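Local coordinates for peptide methionine sulfoxide reductase msrA/msrB (Neisseria meningitidis, PDB 3BQG), which catalyses the reduction of methionine sulfoxide back to methionine through its MsrA domain, here captured in the sulfenic acid form of the enzyme, at residues T51-T56 with L132-D137; L66-I71 with P104-V109; Q73-V78 with S97-T102; A112-E117 with L123-E128. The protein carries 1 engineered substitution. All coordinates share one frame; numbering follows the deposited sequence.

Contact 1. Residues T51-T56 with L132-D137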
loop_
_atom_site.group_PDB
_atom_site.type_symbol
_atom_site.label_atom_id
_atom_site.label_comp_id
_atom_site.label_asym_id
_atom_site.label_seq_id
_atom_site.Cartn_x
_atom_site.Cartn_y
_atom_site.Cartn_z
ATOM N N THR A 51 -0.526 -0.212 -18.679
ATOM C CA THR A 51 0.440 -1.265 -18.411
ATOM C C THR A 51 -0.095 -2.237 -17.343
ATOM O O THR A 51 0.430 -3.340 -17.184
ATOM C CB THR A 51 1.784 -0.678 -17.956
ATOM O OG1 THR A 51 1.573 0.180 -16.832
ATOM C CG2 THR A 51 2.437 0.109 -19.083
ATOM N N GLY A 52 -1.126 -1.811 -16.612
ATOM C CA GLY A 52 -1.746 -2.657 -15.599
ATOM C C GLY A 52 -1.188 -2.657 -14.186
ATOM O O GLY A 52 -1.690 -3.381 -13.323
ATOM N N HIS A 53 -0.157 -1.857 -13.940
ATOM C CA HIS A 53 0.473 -1.777 -12.620
ATOM C C HIS A 53 -0.423 -1.096 -11.598
ATOM O O HIS A 53 -1.246 -0.254 -11.940
ATOM C CB HIS A 53 1.781 -0.976 -12.698
ATOM C CG HIS A 53 2.803 -1.570 -13.609
ATOM N ND1 HIS A 53 3.847 -2.347 -13.151
ATOM C CD2 HIS A 53 2.939 -1.513 -14.954
ATOM C CE1 HIS A 53 4.583 -2.738 -14.175
ATOM N NE2 HIS A 53 4.053 -2.245 -15.281
ATOM N N ALA A 54 -0.231 -1.450 -10.336
ATOM C CA ALA A 54 -0.988 -0.845 -9.249
ATOM C C ALA A 54 -0.053 0.131 -8.533
ATOM O O ALA A 54 1.131 -0.170 -8.345
ATOM C CB ALA A 54 -1.440 -1.916 -8.280
ATOM N N GLU A 55 -0.558 1.303 -8.153
ATOM C CA GLU A 55 0.286 2.232 -7.417
ATOM C C GLU A 55 0.465 1.535 -6.076
ATOM O O GLU A 55 -0.504 1.208 -5.386
ATOM C CB GLU A 55 -0.383 3.603 -7.299
ATOM C CG GLU A 55 -0.125 4.445 -8.553
ATOM C CD GLU A 55 -0.693 5.844 -8.479
ATOM O OE1 GLU A 55 -0.724 6.424 -7.374
ATOM O OE2 GLU A 55 -1.092 6.374 -9.541
ATOM N N THR A 56 1.719 1.286 -5.732
ATOM C CA THR A 56 2.058 0.537 -4.532
ATOM C C THR A 56 3.141 1.215 -3.707
ATOM O O THR A 56 3.949 1.982 -4.229
ATOM C CB THR A 56 2.550 -0.881 -4.950
ATOM O OG1 THR A 56 1.537 -1.518 -5.745
ATOM C CG2 THR A 56 2.866 -1.739 -3.736
ATOM N N LEU A 132 4.448 -10.806 -5.068
ATOM C CA LEU A 132 4.868 -9.602 -5.768
ATOM C C LEU A 132 5.523 -10.134 -7.038
ATOM O O LEU A 132 6.524 -10.850 -6.966
ATOM C CB LEU A 132 5.903 -8.816 -4.967
ATOM C CG LEU A 132 6.482 -7.623 -5.746
ATOM C CD1 LEU A 132 5.554 -6.417 -5.614
ATOM C CD2 LEU A 132 7.866 -7.290 -5.237
ATOM N N LYS A 133 4.950 -9.802 -8.191
ATOM C CA LYS A 133 5.478 -10.260 -9.472
ATOM C C LYS A 133 6.556 -9.304 -9.967
ATOM O O LYS A 133 7.591 -9.726 -10.483
ATOM C CB LYS A 133 4.350 -10.348 -10.494
ATOM C CG LYS A 133 3.327 -11.454 -10.222
ATOM C CD LYS A 133 2.037 -11.229 -10.996
ATOM C CE LYS A 133 2.282 -10.741 -12.429
ATOM N NZ LYS A 133 2.722 -9.303 -12.498
ATOM N N ASN A 134 6.303 -8.011 -9.801
ATOM C CA ASN A 134 7.255 -6.992 -10.197
ATOM C C ASN A 134 6.980 -5.675 -9.477
ATOM O O ASN A 134 5.828 -5.349 -9.173
ATOM C CB ASN A 134 7.223 -6.798 -11.724
ATOM C CG ASN A 134 5.846 -6.437 -12.247
ATOM O OD1 ASN A 134 5.441 -5.276 -12.224
ATOM N ND2 ASN A 134 5.113 -7.439 -12.714
ATOM N N PHE A 135 8.050 -4.946 -9.167
ATOM C CA PHE A 135 7.930 -3.649 -8.519
ATOM C C PHE A 135 9.001 -2.733 -9.076
ATOM O O PHE A 135 10.167 -3.117 -9.164
ATOM C CB PHE A 135 8.113 -3.735 -7.003
ATOM C CG PHE A 135 7.970 -2.404 -6.309
ATOM C CD1 PHE A 135 6.713 -1.903 -5.987
ATOM C CD2 PHE A 135 9.092 -1.630 -6.023
ATOM C CE1 PHE A 135 6.571 -0.652 -5.386
ATOM C CE2 PHE A 135 8.970 -0.375 -5.423
ATOM C CZ PHE A 135 7.706 0.118 -5.103
ATOM N N TYR A 136 8.596 -1.522 -9.442
ATOM C CA TYR A 136 9.507 -0.521 -9.989
ATOM C C TYR A 136 9.257 0.815 -9.289
ATOM O O TYR A 136 8.118 1.285 -9.233
ATOM C CB TYR A 136 9.262 -0.386 -11.493
ATOM C CG TYR A 136 9.379 -1.707 -12.223
ATOM C CD1 TYR A 136 10.627 -2.242 -12.546
ATOM C CD2 TYR A 136 8.242 -2.456 -12.535
ATOM C CE1 TYR A 136 10.741 -3.491 -13.155
ATOM C CE2 TYR A 136 8.345 -3.708 -13.146
ATOM C CZ TYR A 136 9.597 -4.217 -13.451
ATOM O OH TYR A 136 9.704 -5.456 -14.049
ATOM N N ASP A 137 10.320 1.411 -8.750
ATOM C CA ASP A 137 10.231 2.700 -8.048
ATOM C C ASP A 137 9.640 3.799 -8.926
ATOM O O ASP A 137 9.941 3.875 -10.116
ATOM C CB ASP A 137 11.621 3.180 -7.612
ATOM C CG ASP A 137 12.266 2.281 -6.584
ATOM O OD1 ASP A 137 11.720 1.202 -6.283
ATOM O OD2 ASP A 137 13.340 2.668 -6.079
#
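His53 and Thr56 reach across strand 26-34 to touch Asn134, Phe135 and Tyr136. Both flanking strands, 54-62 and 135-137, run antiparallel to that middle strand in the mixed sheet, so this contact is made by side chains two strands apart; Thr56 and Phe135 both also lean on Ala34. The tight part is short. Phe135 CG lies anti to its backbone N (chi1 -179°), which brings the ring toward Thr56, where CE1 stands 3.9 Å from Thr56 O. That oxygen lies at the ring's edge, close to its plane, while Thr56 CB is 4.1 Å from the same CE1. Thr56 turns its hydroxyl back along its own strand: OG1 donates to Ala54 O at 3.0 Å, from 68° above the carbonyl plane. At the other end His53 CE1 comes within 3.3 Å of Asn134 OD1, with the imidazole and amide planes 75° apart, and within 4.0 Å of Tyr136 CE2. His53 NE2 is hydrogen-bonded to Thr38 OG1, and Asn134 OD1 takes a hydrogen bond from Gly36 N, so both polar groups are anchored by the 36-38 loop. The outer side is segment 132-137: Lys133, in the loop before the strand, and Asp137 are exposed, whereas His53 to Thr56 are buried. Glu55, directed away from 132-137, accepts from the N of Phe13, next to the S-hydroxycysteine Cys12. With no clear hydrogen bond crossing between the segments, cohesion rests on van der Waals contact, with carbon-bound edges set near two oxygens, which may add a weak electrostatic attraction.

Contact 2. Residues L66-I71 with P104-V109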
loop_
_atom_site.group_PDB
_atom_site.type_symbol
_atom_site.label_atom_id
_atom_site.label_comp_id
_atom_site.label_asym_id
_atom_site.label_seq_id
_atom_site.Cartn_x
_atom_site.Cartn_y
_atom_site.Cartn_z
ATOM N N LEU A 66 7.526 -3.857 14.809
ATOM C CA LEU A 66 6.241 -4.154 14.186
ATOM C C LEU A 66 6.189 -5.518 13.517
ATOM O O LEU A 66 7.162 -5.959 12.904
ATOM C CB LEU A 66 5.918 -3.080 13.140
ATOM C CG LEU A 66 5.859 -1.625 13.604
ATOM C CD1 LEU A 66 5.808 -0.703 12.392
ATOM C CD2 LEU A 66 4.642 -1.419 14.498
ATOM N N SER A 67 5.043 -6.178 13.644
ATOM C CA SER A 67 4.825 -7.479 13.024
ATOM C C SER A 67 4.044 -7.207 11.737
ATOM O O SER A 67 3.494 -6.116 11.566
ATOM C CB SER A 67 3.991 -8.375 13.945
ATOM O OG SER A 67 2.670 -7.869 14.087
ATOM N N LEU A 68 3.993 -8.185 10.840
ATOM C CA LEU A 68 3.256 -8.022 9.592
ATOM C C LEU A 68 1.799 -7.660 9.882
ATOM O O LEU A 68 1.184 -6.894 9.140
ATOM C CB LEU A 68 3.309 -9.309 8.765
ATOM C CG LEU A 68 2.476 -9.357 7.475
ATOM C CD1 LEU A 68 2.767 -8.145 6.594
ATOM C CD2 LEU A 68 2.793 -10.649 6.729
ATOM N N ASP A 69 1.246 -8.204 10.962
ATOM C CA ASP A 69 -0.136 -7.899 11.302
ATOM C C ASP A 69 -0.294 -6.439 11.690
ATOM O O ASP A 69 -1.258 -5.794 11.284
ATOM C CB ASP A 69 -0.643 -8.768 12.450
ATOM C CG ASP A 69 -2.101 -8.492 12.766
ATOM O OD1 ASP A 69 -2.959 -8.787 11.899
ATOM O OD2 ASP A 69 -2.388 -7.963 13.863
ATOM N N ASP A 70 0.639 -5.919 12.487
ATOM C CA ASP A 70 0.568 -4.515 12.882
ATOM C C ASP A 70 0.508 -3.682 11.608
ATOM O O ASP A 70 -0.329 -2.788 11.477
ATOM C CB ASP A 70 1.799 -4.089 13.690
ATOM C CG ASP A 70 1.939 -4.839 14.999
ATOM O OD1 ASP A 70 0.920 -5.339 15.523
ATOM O OD2 ASP A 70 3.076 -4.914 15.511
ATOM N N ILE A 71 1.401 -3.984 10.667
ATOM C CA ILE A 71 1.443 -3.259 9.396
ATOM C C ILE A 71 0.098 -3.352 8.674
ATOM O O ILE A 71 -0.387 -2.365 8.115
ATOM C CB ILE A 71 2.544 -3.816 8.463
ATOM C CG1 ILE A 71 3.930 -3.536 9.055
ATOM C CG2 ILE A 71 2.417 -3.193 7.075
ATOM C CD1 ILE A 71 4.283 -2.050 9.144
ATOM N N PRO A 104 6.544 -16.617 0.458
ATOM C CA PRO A 104 5.318 -17.416 0.342
ATOM C C PRO A 104 4.624 -17.763 1.662
ATOM O O PRO A 104 3.417 -18.005 1.685
ATOM C CB PRO A 104 5.784 -18.656 -0.427
ATOM C CG PRO A 104 7.224 -18.776 -0.046
ATOM C CD PRO A 104 7.698 -17.344 -0.102
ATOM N N ALA A 105 5.375 -17.773 2.760
ATOM C CA ALA A 105 4.796 -18.097 4.066
ATOM C C ALA A 105 3.865 -16.988 4.549
ATOM O O ALA A 105 3.035 -17.210 5.430
ATOM C CB ALA A 105 5.908 -18.322 5.099
ATOM N N GLU A 106 4.001 -15.799 3.961
ATOM C CA GLU A 106 3.184 -14.652 4.353
ATOM C C GLU A 106 1.770 -14.659 3.779
ATOM O O GLU A 106 0.903 -13.910 4.238
ATOM C CB GLU A 106 3.899 -13.351 3.972
ATOM C CG GLU A 106 5.277 -13.226 4.608
ATOM C CD GLU A 106 5.979 -11.926 4.288
ATOM O OE1 GLU A 106 6.014 -11.539 3.100
ATOM O OE2 GLU A 106 6.516 -11.296 5.226
ATOM N N LYS A 107 1.529 -15.514 2.787
ATOM C CA LYS A 107 0.209 -15.586 2.172
ATOM C C LYS A 107 -0.873 -15.946 3.192
ATOM O O LYS A 107 -1.921 -15.301 3.257
ATOM C CB LYS A 107 0.200 -16.626 1.045
ATOM C CG LYS A 107 -1.056 -16.572 0.188
ATOM C CD LYS A 107 -1.141 -17.745 -0.768
ATOM C CE LYS A 107 -2.292 -17.565 -1.747
ATOM N NZ LYS A 107 -2.055 -16.376 -2.621
ATOM N N ALA A 108 -0.617 -16.986 3.980
ATOM C CA ALA A 108 -1.576 -17.438 4.979
ATOM C C ALA A 108 -1.795 -16.376 6.053
ATOM O O ALA A 108 -2.905 -16.196 6.538
ATOM C CB ALA A 108 -1.092 -18.738 5.609
ATOM N N VAL A 109 -0.736 -15.667 6.423
ATOM C CA VAL A 109 -0.861 -14.629 7.437
ATOM C C VAL A 109 -1.755 -13.501 6.930
ATOM O O VAL A 109 -2.607 -12.992 7.666
ATOM C CB VAL A 109 0.513 -14.058 7.819
ATOM C CG1 VAL A 109 0.350 -12.912 8.799
ATOM C CG2 VAL A 109 1.359 -15.154 8.447
#
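The carboxylate of Glu106 is the flat group that reaches Leu68, and it does so through one oxygen: OE2 lies 4.1 Å from Leu68 CD2. No aromatic ring stacks between the two segments. The other flat group of note, the carboxylate of Asp70, works inside its own segment, where OD2 is met by Ser67 N at 3.0 Å from 51° above the carboxylate plane. The return bond, from Asp70 N to Ser67 OG at 3.2 Å, completes a capping box, with Ser67 as the N-cap of helix 68-78. Leu68 therefore occupies the first turn of a helix whose start is fixed by two reciprocal bonds, both nearly straight. With CG swung to the far side from the amide nitrogen (chi1 175°), its side chain extends toward helix 106-117. There the single methyl CD2 sits between two residues of that helix: it is 4.0 Å from Glu106 CB and 3.9 Å from Val109 CG1. The spacing of three residues places these two partners on the same side of the helix. Leu68 also touches Ile6 and Tyr61, and so packs on strands 3-10 and 54-62 of the sheet. Glu106 packs further on Tyr101, whose hydroxyl is bonded to Lys107 NZ. The contact lies at the surface, and Val109 is exposed. No hydrogen bond links the two segments, so their attachment here is apolar; the polar bonds described lie within or outside the segments, not between them, and the glutamate meets Leu68 with CB and CG, while its OE2 only grazes the methyl.

Contact 3. Residues Q73-V78 with S97-T102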
loop_
_atom_site.group_PDB
_atom_site.type_symbol
_atom_site.label_atom_id
_atom_site.label_comp_id
_atom_site.label_asym_id
_atom_site.label_seq_id
_atom_site.Cartn_x
_atom_site.Cartn_y
_atom_site.Cartn_z
ATOM N N GLN A 73 -2.869 -3.865 10.044
ATOM C CA GLN A 73 -3.899 -3.120 10.759
ATOM C C GLN A 73 -3.825 -1.638 10.384
ATOM O O GLN A 73 -4.854 -0.998 10.172
ATOM C CB GLN A 73 -3.750 -3.302 12.272
ATOM C CG GLN A 73 -3.952 -4.744 12.726
ATOM C CD GLN A 73 -5.302 -5.309 12.301
ATOM O OE1 GLN A 73 -5.376 -6.336 11.625
ATOM N NE2 GLN A 73 -6.373 -4.639 12.699
ATOM N N TYR A 74 -2.613 -1.096 10.296
ATOM C CA TYR A 74 -2.436 0.304 9.908
ATOM C C TYR A 74 -2.984 0.500 8.492
ATOM O O TYR A 74 -3.576 1.533 8.176
ATOM C CB TYR A 74 -0.949 0.684 9.932
ATOM C CG TYR A 74 -0.411 1.022 11.309
ATOM C CD1 TYR A 74 -0.858 2.155 11.993
ATOM C CD2 TYR A 74 0.568 0.232 11.910
ATOM C CE1 TYR A 74 -0.338 2.499 13.240
ATOM C CE2 TYR A 74 1.099 0.567 13.160
ATOM C CZ TYR A 74 0.641 1.704 13.814
ATOM O OH TYR A 74 1.171 2.063 15.032
ATOM N N PHE A 75 -2.773 -0.506 7.649
ATOM C CA PHE A 75 -3.242 -0.484 6.265
ATOM C C PHE A 75 -4.764 -0.379 6.245
ATOM O O PHE A 75 -5.324 0.533 5.633
ATOM C CB PHE A 75 -2.802 -1.773 5.561
ATOM C CG PHE A 75 -3.233 -1.875 4.124
ATOM C CD1 PHE A 75 -2.746 -0.989 3.169
ATOM C CD2 PHE A 75 -4.083 -2.899 3.717
ATOM C CE1 PHE A 75 -3.099 -1.122 1.826
ATOM C CE2 PHE A 75 -4.445 -3.043 2.371
ATOM C CZ PHE A 75 -3.946 -2.154 1.426
ATOM N N PHE A 76 -5.422 -1.313 6.931
ATOM C CA PHE A 76 -6.884 -1.362 6.993
ATOM C C PHE A 76 -7.535 -0.132 7.612
ATOM O O PHE A 76 -8.710 0.135 7.371
ATOM C CB PHE A 76 -7.355 -2.598 7.771
ATOM C CG PHE A 76 -6.994 -3.908 7.128
ATOM C CD1 PHE A 76 -7.190 -4.111 5.764
ATOM C CD2 PHE A 76 -6.459 -4.941 7.887
ATOM C CE1 PHE A 76 -6.859 -5.330 5.165
ATOM C CE2 PHE A 76 -6.126 -6.162 7.301
ATOM C CZ PHE A 76 -6.324 -6.355 5.937
ATOM N N ARG A 77 -6.785 0.598 8.428
ATOM C CA ARG A 77 -7.315 1.788 9.076
ATOM C C ARG A 77 -7.658 2.897 8.085
ATOM O O ARG A 77 -8.606 3.652 8.295
ATOM C CB ARG A 77 -6.306 2.321 10.101
ATOM C CG ARG A 77 -6.727 3.615 10.778
ATOM C CD ARG A 77 -5.689 4.075 11.800
ATOM N NE ARG A 77 -5.497 3.102 12.874
ATOM C CZ ARG A 77 -4.572 3.214 13.822
ATOM N NH1 ARG A 77 -3.757 4.257 13.827
ATOM N NH2 ARG A 77 -4.453 2.281 14.760
ATOM N N VAL A 78 -6.907 2.979 6.992
ATOM C CA VAL A 78 -7.126 4.044 6.023
ATOM C C VAL A 78 -7.510 3.645 4.597
ATOM O O VAL A 78 -7.832 4.507 3.777
ATOM C CB VAL A 78 -5.879 4.955 5.966
ATOM C CG1 VAL A 78 -5.613 5.549 7.357
ATOM C CG2 VAL A 78 -4.674 4.162 5.497
ATOM N N SER A 97 -6.840 -2.223 -4.610
ATOM C CA SER A 97 -6.240 -2.542 -3.316
ATOM C C SER A 97 -5.581 -3.916 -3.350
ATOM O O SER A 97 -6.050 -4.833 -4.024
ATOM C CB SER A 97 -7.288 -2.507 -2.194
ATOM O OG SER A 97 -8.311 -3.473 -2.401
ATOM N N GLY A 98 -4.479 -4.048 -2.625
ATOM C CA GLY A 98 -3.800 -5.323 -2.586
ATOM C C GLY A 98 -2.599 -5.350 -1.670
ATOM O O GLY A 98 -2.026 -4.308 -1.339
ATOM N N VAL A 99 -2.237 -6.556 -1.245
ATOM C CA VAL A 99 -1.075 -6.770 -0.389
ATOM C C VAL A 99 -0.232 -7.784 -1.178
ATOM O O VAL A 99 -0.727 -8.861 -1.517
ATOM C CB VAL A 99 -1.491 -7.380 0.979
ATOM C CG1 VAL A 99 -0.249 -7.666 1.819
ATOM C CG2 VAL A 99 -2.444 -6.419 1.719
ATOM N N TYR A 100 1.019 -7.448 -1.482
ATOM C CA TYR A 100 1.875 -8.353 -2.245
ATOM C C TYR A 100 3.097 -8.726 -1.422
ATOM O O TYR A 100 3.730 -7.881 -0.797
ATOM C CB TYR A 100 2.277 -7.710 -3.579
ATOM C CG TYR A 100 1.102 -7.091 -4.313
ATOM C CD1 TYR A 100 -0.018 -7.854 -4.657
ATOM C CD2 TYR A 100 1.089 -5.730 -4.617
ATOM C CE1 TYR A 100 -1.134 -7.261 -5.285
ATOM C CE2 TYR A 100 -0.014 -5.128 -5.241
ATOM C CZ TYR A 100 -1.117 -5.894 -5.566
ATOM O OH TYR A 100 -2.208 -5.270 -6.137
ATOM N N TYR A 101 3.444 -10.004 -1.445
ATOM C CA TYR A 101 4.554 -10.502 -0.639
ATOM C C TYR A 101 5.667 -11.200 -1.419
ATOM O O TYR A 101 5.444 -11.719 -2.510
ATOM C CB TYR A 101 3.989 -11.469 0.396
ATOM C CG TYR A 101 3.185 -12.574 -0.243
ATOM C CD1 TYR A 101 3.813 -13.692 -0.795
ATOM C CD2 TYR A 101 1.798 -12.473 -0.372
ATOM C CE1 TYR A 101 3.082 -14.671 -1.461
ATOM C CE2 TYR A 101 1.065 -13.447 -1.035
ATOM C CZ TYR A 101 1.706 -14.544 -1.582
ATOM O OH TYR A 101 0.982 -15.493 -2.263
ATOM N N THR A 102 6.856 -11.228 -0.818
ATOM C CA THR A 102 8.027 -11.867 -1.406
ATOM C C THR A 102 8.345 -13.189 -0.704
ATOM O O THR A 102 9.178 -13.965 -1.178
ATOM C CB THR A 102 9.261 -10.946 -1.343
ATOM O OG1 THR A 102 9.464 -10.508 0.003
ATOM C CG2 THR A 102 9.057 -9.731 -2.240
#
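Phe75 projects from helix 68-78 toward strand 97-101, and its ring bridges a separation of 9.4 Å between Phe75 CA and Val99 CA. CB starts the path without touching the strand. CG is then turned fully away from the amide nitrogen (chi1 180°), which aims the ring straight off the helix. Of the ring atoms, CE2 comes to 4.0 Å from Val99 CG2, and at the far tip CZ lies 4.0 Å from Gly98 O; all three residues are buried. Both approaches are oblique to the ring, and the side chains of Phe75 and Val99 run antiparallel past one another. The helix here is the connection between strand 54-62 and strand 97-101, which run parallel with strand 3-10 between them: a split beta-alpha-beta crossover, with the helix packed on one face of the sheet. Leu8 of that middle strand also touches Phe75. Gly98 takes part through its backbone alone, with its carbonyl C over one face of the Tyr100 ring. Val99 is turned toward the helix and carries on to Ile6 and Ile110, which extends the apolar layer as far as helix 106-117.

Contact 4. Residues A112-E117 with L123-E128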
loop_
_atom_site.group_PDB
_atom_site.type_symbol
_atom_site.label_atom_id
_atom_site.label_comp_id
_atom_site.label_asym_id
_atom_site.label_seq_id
_atom_site.Cartn_x
_atom_site.Cartn_y
_atom_site.Cartn_z
ATOM N N ALA A 112 -5.493 -14.596 6.766
ATOM C CA ALA A 112 -6.104 -14.648 8.091
ATOM C C ALA A 112 -6.475 -13.239 8.541
ATOM O O ALA A 112 -7.516 -13.029 9.175
ATOM C CB ALA A 112 -5.133 -15.282 9.094
ATOM N N ALA A 113 -5.617 -12.275 8.223
ATOM C CA ALA A 113 -5.871 -10.886 8.591
ATOM C C ALA A 113 -7.099 -10.373 7.839
ATOM O O ALA A 113 -7.908 -9.632 8.390
ATOM C CB ALA A 113 -4.654 -10.020 8.272
ATOM N N LEU A 114 -7.227 -10.759 6.575
ATOM C CA LEU A 114 -8.371 -10.340 5.773
ATOM C C LEU A 114 -9.659 -10.984 6.295
ATOM O O LEU A 114 -10.717 -10.350 6.328
ATOM C CB LEU A 114 -8.161 -10.721 4.304
ATOM C CG LEU A 114 -7.160 -9.862 3.524
ATOM C CD1 LEU A 114 -6.927 -10.452 2.163
ATOM C CD2 LEU A 114 -7.694 -8.449 3.396
ATOM N N LYS A 115 -9.571 -12.243 6.707
ATOM C CA LYS A 115 -10.748 -12.931 7.220
ATOM C C LYS A 115 -11.268 -12.196 8.450
ATOM O O LYS A 115 -12.475 -12.029 8.612
ATOM C CB LYS A 115 -10.413 -14.385 7.579
ATOM C CG LYS A 115 -11.612 -15.194 8.058
ATOM C CD LYS A 115 -11.258 -16.660 8.283
ATOM C CE LYS A 115 -12.504 -17.485 8.583
ATOM N NZ LYS A 115 -12.196 -18.915 8.831
ATOM N N ARG A 116 -10.353 -11.748 9.308
ATOM C CA ARG A 116 -10.739 -11.028 10.518
ATOM C C ARG A 116 -11.333 -9.663 10.192
ATOM O O ARG A 116 -12.301 -9.240 10.822
ATOM C CB ARG A 116 -9.535 -10.859 11.455
ATOM C CG ARG A 116 -9.048 -12.168 12.081
ATOM C CD ARG A 116 -7.831 -11.963 12.978
ATOM N NE ARG A 116 -7.381 -13.218 13.573
ATOM C CZ ARG A 116 -8.106 -13.947 14.419
ATOM N NH1 ARG A 116 -9.319 -13.544 14.770
ATOM N NH2 ARG A 116 -7.620 -15.079 14.918
ATOM N N GLU A 117 -10.753 -8.978 9.207
ATOM C CA GLU A 117 -11.223 -7.657 8.798
ATOM C C GLU A 117 -12.636 -7.746 8.221
ATOM O O GLU A 117 -13.432 -6.822 8.372
ATOM C CB GLU A 117 -10.266 -7.066 7.753
ATOM C CG GLU A 117 -10.432 -5.568 7.472
ATOM C CD GLU A 117 -10.165 -4.695 8.693
ATOM O OE1 GLU A 117 -9.581 -5.194 9.682
ATOM O OE2 GLU A 117 -10.535 -3.500 8.663
ATOM N N LEU A 123 -20.179 -5.594 3.301
ATOM C CA LEU A 123 -19.851 -5.817 1.888
ATOM C C LEU A 123 -18.612 -6.709 1.800
ATOM O O LEU A 123 -17.720 -6.635 2.646
ATOM C CB LEU A 123 -19.565 -4.491 1.165
ATOM C CG LEU A 123 -20.688 -3.453 1.058
ATOM C CD1 LEU A 123 -20.192 -2.239 0.287
ATOM C CD2 LEU A 123 -21.895 -4.063 0.371
ATOM N N PRO A 124 -18.539 -7.566 0.778
ATOM C CA PRO A 124 -17.363 -8.435 0.672
ATOM C C PRO A 124 -16.055 -7.687 0.402
ATOM O O PRO A 124 -16.026 -6.688 -0.323
ATOM C CB PRO A 124 -17.741 -9.395 -0.455
ATOM C CG PRO A 124 -18.659 -8.584 -1.312
ATOM C CD PRO A 124 -19.500 -7.822 -0.308
ATOM N N LEU A 125 -14.975 -8.172 1.004
ATOM C CA LEU A 125 -13.653 -7.569 0.823
ATOM C C LEU A 125 -13.089 -7.947 -0.549
ATOM O O LEU A 125 -13.288 -9.069 -1.017
ATOM C CB LEU A 125 -12.712 -8.044 1.931
ATOM C CG LEU A 125 -12.594 -7.136 3.158
ATOM C CD1 LEU A 125 -13.963 -6.733 3.669
ATOM C CD2 LEU A 125 -11.793 -7.850 4.232
ATOM N N VAL A 126 -12.403 -7.012 -1.203
ATOM C CA VAL A 126 -11.850 -7.293 -2.522
ATOM C C VAL A 126 -10.344 -7.043 -2.630
ATOM O O VAL A 126 -9.796 -6.986 -3.729
ATOM C CB VAL A 126 -12.577 -6.477 -3.623
ATOM C CG1 VAL A 126 -14.063 -6.786 -3.602
ATOM C CG2 VAL A 126 -12.341 -4.985 -3.423
ATOM N N VAL A 127 -9.679 -6.901 -1.489
ATOM C CA VAL A 127 -8.234 -6.675 -1.457
ATOM C C VAL A 127 -7.471 -7.875 -2.027
ATOM O O VAL A 127 -7.734 -9.017 -1.652
ATOM C CB VAL A 127 -7.753 -6.423 -0.002
ATOM C CG1 VAL A 127 -6.235 -6.247 0.034
ATOM C CG2 VAL A 127 -8.453 -5.198 0.566
ATOM N N GLU A 128 -6.529 -7.617 -2.931
ATOM C CA GLU A 128 -5.720 -8.684 -3.526
ATOM C C GLU A 128 -4.696 -9.204 -2.511
ATOM O O GLU A 128 -4.233 -8.465 -1.647
ATOM C CB GLU A 128 -4.984 -8.178 -4.784
ATOM C CG GLU A 128 -5.916 -7.802 -5.932
ATOM C CD GLU A 128 -5.191 -7.395 -7.207
ATOM O OE1 GLU A 128 -4.054 -6.887 -7.139
ATOM O OE2 GLU A 128 -5.772 -7.567 -8.292
#
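This is apolar packing of a helix against the irregular chain that follows it, within a beta-alpha-beta crossover: strand 97-101, helix 106-117, then the parallel neighbouring strand 128-131. Segment 123-128 is the return leg, and it runs alongside the last turns of the helix, with Leu114 CA and Leu125 CA 7.8 Å apart. The 197 Å² of surface buried between the segments comes mainly from these two leucines. Leu114 directs CD2 at both alternate residues of the return leg, 4.2 Å from Leu125 CD2 and 4.0 Å from Val127 CB. Val126, between them, faces away, and its backbone is hydrogen-bonded to that of Pro81. The side chains of Leu114 and Val127 meet obliquely, whereas those of Glu117 and Leu125 cross at about a right angle. Glu117 contributes carbon rather than charge: its CB is 3.9 Å from Leu125 CD2, and a bend at chi2 (62°) then leads the carboxylate away, onto Phe76. That phenylalanine, on helix 68-78, touches Leu114 as well, so the crossover helix is packed from a second direction. Beyond Val127 the chain enters the sheet, where Glu128 forms a salt bridge with Arg96. Leu125 has a chi1 of -94°, off the staggered positions, and this setting brings its CD2 methyl to 3.4 Å from the backbone O of Leu114.

Following the chain, contact 1 opens first, on strand 54-62, and closes last, at strand 135-137; the other three contacts lie inside its loop. Contact 2 opens next, at the start of helix 68-78, and closes at helix 106-117, with contact 3 nested within it. Contact 4 follows in series. None of the loops cross. Contact 2 joins the two helices, contact 3 packs helix 68-78 on strand 97-101, and contact 4 holds helix 106-117 to the chain leading to strand 128-131, their centres 10 to 14 Å apart. Contact 1 sits toward the opposite edge of the sheet, joined to contact 3 where Leu132 N probably hydrogen-bonds to Tyr101 O.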